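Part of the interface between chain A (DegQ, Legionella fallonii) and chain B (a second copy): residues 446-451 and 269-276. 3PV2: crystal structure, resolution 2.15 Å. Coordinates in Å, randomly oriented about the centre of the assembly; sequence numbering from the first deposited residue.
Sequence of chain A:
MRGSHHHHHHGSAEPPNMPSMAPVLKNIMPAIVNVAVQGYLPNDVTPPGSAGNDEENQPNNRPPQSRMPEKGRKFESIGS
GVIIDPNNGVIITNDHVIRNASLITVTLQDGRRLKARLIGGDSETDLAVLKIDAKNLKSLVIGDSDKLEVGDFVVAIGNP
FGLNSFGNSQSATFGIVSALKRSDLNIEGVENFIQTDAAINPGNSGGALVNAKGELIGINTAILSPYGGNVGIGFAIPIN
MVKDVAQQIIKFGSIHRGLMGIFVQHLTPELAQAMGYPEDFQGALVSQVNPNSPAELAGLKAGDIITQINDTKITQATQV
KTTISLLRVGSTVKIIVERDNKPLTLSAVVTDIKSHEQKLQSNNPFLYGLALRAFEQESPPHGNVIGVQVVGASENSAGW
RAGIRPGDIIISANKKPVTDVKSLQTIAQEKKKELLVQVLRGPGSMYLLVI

Chain A, residues 446-451: MYLLVI
Chain B (269-276) PELAQAMG

The C-terminal strand of one DegQ subunit meets a short helix of a second copy in a largely apolar contact made mainly by side chains, with no hydrogen bond crossing between the two stretches. It illustrates how the alternation of a β-strand can serve a helix packed across it. Strand A:446-450 and helix B:269-274 run almost perpendicular (87°), their axes approaching to 9.4 Å, with A:Leu449 CA 7.2 Å from B:Leu271 CA. Extended backbone angles point A:Tyr447, A:Leu449 and A:Ile451 toward the helix, while A:Leu448 and A:Val450 point away.

A:Leu449 (chi1 -101°, chi2 t) is the centre. Its CD1 lies 3.2 Å from B:Glu270 CG, a tight fit, and 3.7 Å from the methyl CB of B:Ala274, which points toward the strand and offers a compact apolar surface; its CG sits 3.8 Å from B:Leu271 CD1. B:Leu271 leaves its backbone sideways, yet its tip (chi1 -104°, chi2 -8°) swings nearer. B:Glu270, t at chi1 and chi2, lends its aliphatic stem, and its OE2 reaches 3.6 Å from A:Ile451 CD1.

Just past the helix, B:Met275 (mtt) sets CE over one face of the A:Tyr447 ring (chi1 m, chi2 -89°), 3.7 Å from CD1, a CH-pi contact suited to a flexible, polarizable side chain. Together the stretches bury 337 Å².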

ATOM      1  N   MET A 446     -49.336  11.616  11.017  1.00 34.08           N
ATOM      2  CA  MET A 446     -50.090  10.566  10.393  1.00 34.21           C
ATOM      3  C   MET A 446     -51.031   9.830  11.336  1.00 33.53           C
ATOM      4  O   MET A 446     -50.786   9.783  12.544  1.00 32.94           O
ATOM      5  CB  MET A 446     -49.209   9.545   9.705  1.00 36.29           C
ATOM      6  CG  MET A 446     -48.178   8.928  10.587  1.00 44.85           C
ATOM      7  SD  MET A 446     -47.094   7.912   9.480  1.00 68.61           S
ATOM      8  CE  MET A 446     -48.126   7.773   8.004  1.00 58.10           C
ATOM      9  N   TYR A 447     -52.070   9.237  10.743  1.00 33.77           N
ATOM     10  CA  TYR A 447     -52.936   8.377  11.479  1.00 33.36           C
ATOM     11  C   TYR A 447     -52.463   6.911  11.400  1.00 33.41           C
ATOM     12  O   TYR A 447     -52.094   6.484  10.326  1.00 34.04           O
ATOM     13  CB  TYR A 447     -54.392   8.449  10.976  1.00 33.72           C
ATOM     14  CG  TYR A 447     -55.114   9.698  11.392  1.00 33.66           C
ATOM     15  CD1 TYR A 447     -55.820   9.741  12.599  1.00 33.26           C
ATOM     16  CD2 TYR A 447     -55.205  10.804  10.525  1.00 34.21           C
ATOM     17  CE1 TYR A 447     -56.503  10.877  12.995  1.00 33.37           C
ATOM     18  CE2 TYR A 447     -55.891  11.921  10.881  1.00 34.28           C
ATOM     19  CZ  TYR A 447     -56.565  11.972  12.122  1.00 33.87           C
ATOM     20  OH  TYR A 447     -57.310  13.068  12.458  1.00 34.13           O
ATOM     21  N   LEU A 448     -52.495   6.172  12.521  1.00 32.91           N
ATOM     22  CA  LEU A 448     -51.981   4.782  12.526  1.00 33.03           C
ATOM     23  C   LEU A 448     -53.032   3.997  13.250  1.00 32.84           C
ATOM     24  O   LEU A 448     -53.636   4.522  14.165  1.00 32.48           O
ATOM     25  CB  LEU A 448     -50.755   4.794  13.413  1.00 32.67           C
ATOM     26  CG  LEU A 448     -49.380   4.951  12.814  1.00 33.51           C
ATOM     27  CD1 LEU A 448     -49.340   5.218  11.328  1.00 33.82           C
ATOM     28  CD2 LEU A 448     -48.449   5.700  13.690  1.00 34.23           C
ATOM     29  N   LEU A 449     -53.244   2.748  12.917  1.00 33.21           N
ATOM     30  CA  LEU A 449     -54.195   1.970  13.645  1.00 33.17           C
ATOM     31  C   LEU A 449     -53.451   0.921  14.367  1.00 33.08           C
ATOM     32  O   LEU A 449     -52.775   0.169  13.761  1.00 33.46           O
ATOM     33  CB  LEU A 449     -55.100   1.284  12.657  1.00 33.86           C
ATOM     34  CG  LEU A 449     -56.465   1.904  12.450  1.00 38.19           C
ATOM     35  CD1 LEU A 449     -57.190   1.079  11.345  1.00 46.73           C
ATOM     36  CD2 LEU A 449     -57.286   1.805  13.776  1.00 36.16           C
ATOM     37  N   VAL A 450     -53.520   0.913  15.672  1.00 32.68           N
ATOM     38  CA  VAL A 450     -52.858  -0.057  16.454  1.00 32.69           C
ATOM     39  C   VAL A 450     -53.867  -1.184  16.727  1.00 33.10           C
ATOM     40  O   VAL A 450     -54.970  -0.942  17.172  1.00 33.13           O
ATOM     41  CB  VAL A 450     -52.451   0.572  17.785  1.00 32.23           C
ATOM     42  CG1 VAL A 450     -51.681  -0.531  18.626  1.00 32.38           C
ATOM     43  CG2 VAL A 450     -51.578   1.840  17.508  1.00 31.92           C
ATOM     44  N   ILE A 451     -53.502  -2.419  16.403  1.00 35.39           N
ATOM     45  CA  ILE A 451     -54.479  -3.510  16.479  1.00 41.05           C
ATOM     46  C   ILE A 451     -53.825  -4.687  17.157  1.00 44.38           C
ATOM     47  O   ILE A 451     -54.513  -5.505  17.751  1.00 49.25           O
ATOM     48  CB  ILE A 451     -54.959  -4.007  15.106  1.00 42.78           C
ATOM     49  CG1 ILE A 451     -53.792  -4.402  14.204  1.00 44.75           C
ATOM     50  CG2 ILE A 451     -55.883  -2.946  14.306  1.00 43.06           C
ATOM     51  CD1 ILE A 451     -54.298  -4.886  12.769  1.00 47.07           C
ATOM     52  OXT ILE A 451     -52.615  -4.887  17.089  1.00 47.23           O
TER
ATOM     53  N   PRO B 269     -58.348   0.680   3.195  1.00 36.67           N
ATOM     54  CA  PRO B 269     -59.635   0.182   3.575  1.00 36.84           C
ATOM     55  C   PRO B 269     -59.756   0.099   5.040  1.00 36.47           C
ATOM     56  O   PRO B 269     -60.782   0.423   5.587  1.00 36.45           O
ATOM     57  CB  PRO B 269     -59.655  -1.215   2.936  1.00 37.68           C
ATOM     58  CG  PRO B 269     -58.953  -1.015   1.672  1.00 39.31           C
ATOM     59  CD  PRO B 269     -57.792  -0.082   2.060  1.00 37.50           C
ATOM     60  N   GLU B 270     -58.676  -0.301   5.702  1.00 36.32           N
ATOM     61  CA  GLU B 270     -58.644  -0.379   7.156  1.00 36.07           C
ATOM     62  C   GLU B 270     -58.869   0.989   7.838  1.00 35.60           C
ATOM     63  O   GLU B 270     -59.648   1.090   8.766  1.00 35.65           O
ATOM     64  CB  GLU B 270     -57.306  -0.995   7.636  1.00 37.37           C
ATOM     65  CG  GLU B 270     -57.191  -1.205   9.160  1.00 43.24           C
ATOM     66  CD  GLU B 270     -55.738  -1.491   9.692  1.00 47.66           C
ATOM     67  OE1 GLU B 270     -54.752  -0.848   9.269  1.00 48.17           O
ATOM     68  OE2 GLU B 270     -55.603  -2.351  10.570  1.00 48.21           O
ATOM     69  N   LEU B 271     -58.211   2.040   7.386  1.00 35.27           N
ATOM     70  CA  LEU B 271     -58.444   3.327   8.041  1.00 34.94           C
ATOM     71  C   LEU B 271     -59.862   3.819   7.673  1.00 35.14           C
ATOM     72  O   LEU B 271     -60.561   4.359   8.503  1.00 35.22           O
ATOM     73  CB  LEU B 271     -57.485   4.379   7.498  1.00 34.63           C
ATOM     74  CG  LEU B 271     -56.249   4.911   8.197  1.00 36.09           C
ATOM     75  CD1 LEU B 271     -56.098   4.445   9.645  1.00 34.51           C
ATOM     76  CD2 LEU B 271     -54.910   4.884   7.292  1.00 34.53           C
ATOM     77  N   ALA B 272     -60.267   3.577   6.434  1.00 35.39           N
ATOM     78  CA  ALA B 272     -61.597   3.950   6.018  1.00 35.78           C
ATOM     79  C   ALA B 272     -62.621   3.398   6.983  1.00 36.20           C
ATOM     80  O   ALA B 272     -63.459   4.157   7.477  1.00 36.46           O
ATOM     81  CB  ALA B 272     -61.909   3.539   4.567  1.00 36.22           C
ATOM     82  N   GLN B 273     -62.538   2.105   7.285  1.00 36.44           N
ATOM     83  CA  GLN B 273     -63.502   1.519   8.196  1.00 38.87           C
ATOM     84  C   GLN B 273     -63.306   2.020   9.598  1.00 38.95           C
ATOM     85  O   GLN B 273     -64.276   2.207  10.318  1.00 39.98           O
ATOM     86  CB  GLN B 273     -63.467  -0.006   8.212  1.00 39.56           C
ATOM     87  CG  GLN B 273     -63.774  -0.624   6.883  1.00 45.54           C
ATOM     88  CD  GLN B 273     -64.139  -2.098   6.935  1.00 55.81           C
ATOM     89  OE1 GLN B 273     -63.258  -2.964   6.925  1.00 62.14           O
ATOM     90  NE2 GLN B 273     -65.452  -2.390   6.917  1.00 60.82           N
ATOM     91  N   ALA B 274     -62.086   2.249  10.036  1.00 37.36           N
ATOM     92  CA  ALA B 274     -61.977   2.681  11.417  1.00 37.56           C
ATOM     93  C   ALA B 274     -62.505   4.118  11.546  1.00 36.87           C
ATOM     94  O   ALA B 274     -62.797   4.584  12.604  1.00 39.40           O
ATOM     95  CB  ALA B 274     -60.525   2.621  11.854  1.00 39.00           C
ATOM     96  N   MET B 275     -62.549   4.891  10.485  1.00 36.11           N
ATOM     97  CA  MET B 275     -63.139   6.221  10.574  1.00 36.36           C
ATOM     98  C   MET B 275     -64.626   6.315  10.226  1.00 37.19           C
ATOM     99  O   MET B 275     -65.132   7.425  10.119  1.00 37.52           O
ATOM    100  CB  MET B 275     -62.332   7.166   9.683  1.00 35.77           C
ATOM    101  CG  MET B 275     -61.019   7.586  10.406  1.00 37.47           C
ATOM    102  SD  MET B 275     -59.856   8.136   9.221  1.00 39.26           S
ATOM    103  CE  MET B 275     -58.484   8.616  10.369  1.00 34.36           C
ATOM    104  N   GLY B 276     -65.314   5.187  10.020  1.00 37.65           N
ATOM    105  CA  GLY B 276     -66.748   5.218   9.838  1.00 38.67           C
ATOM    106  C   GLY B 276     -67.241   5.187   8.397  1.00 38.91           C
ATOM    107  O   GLY B 276     -68.388   5.534   8.137  1.00 39.86           O
TER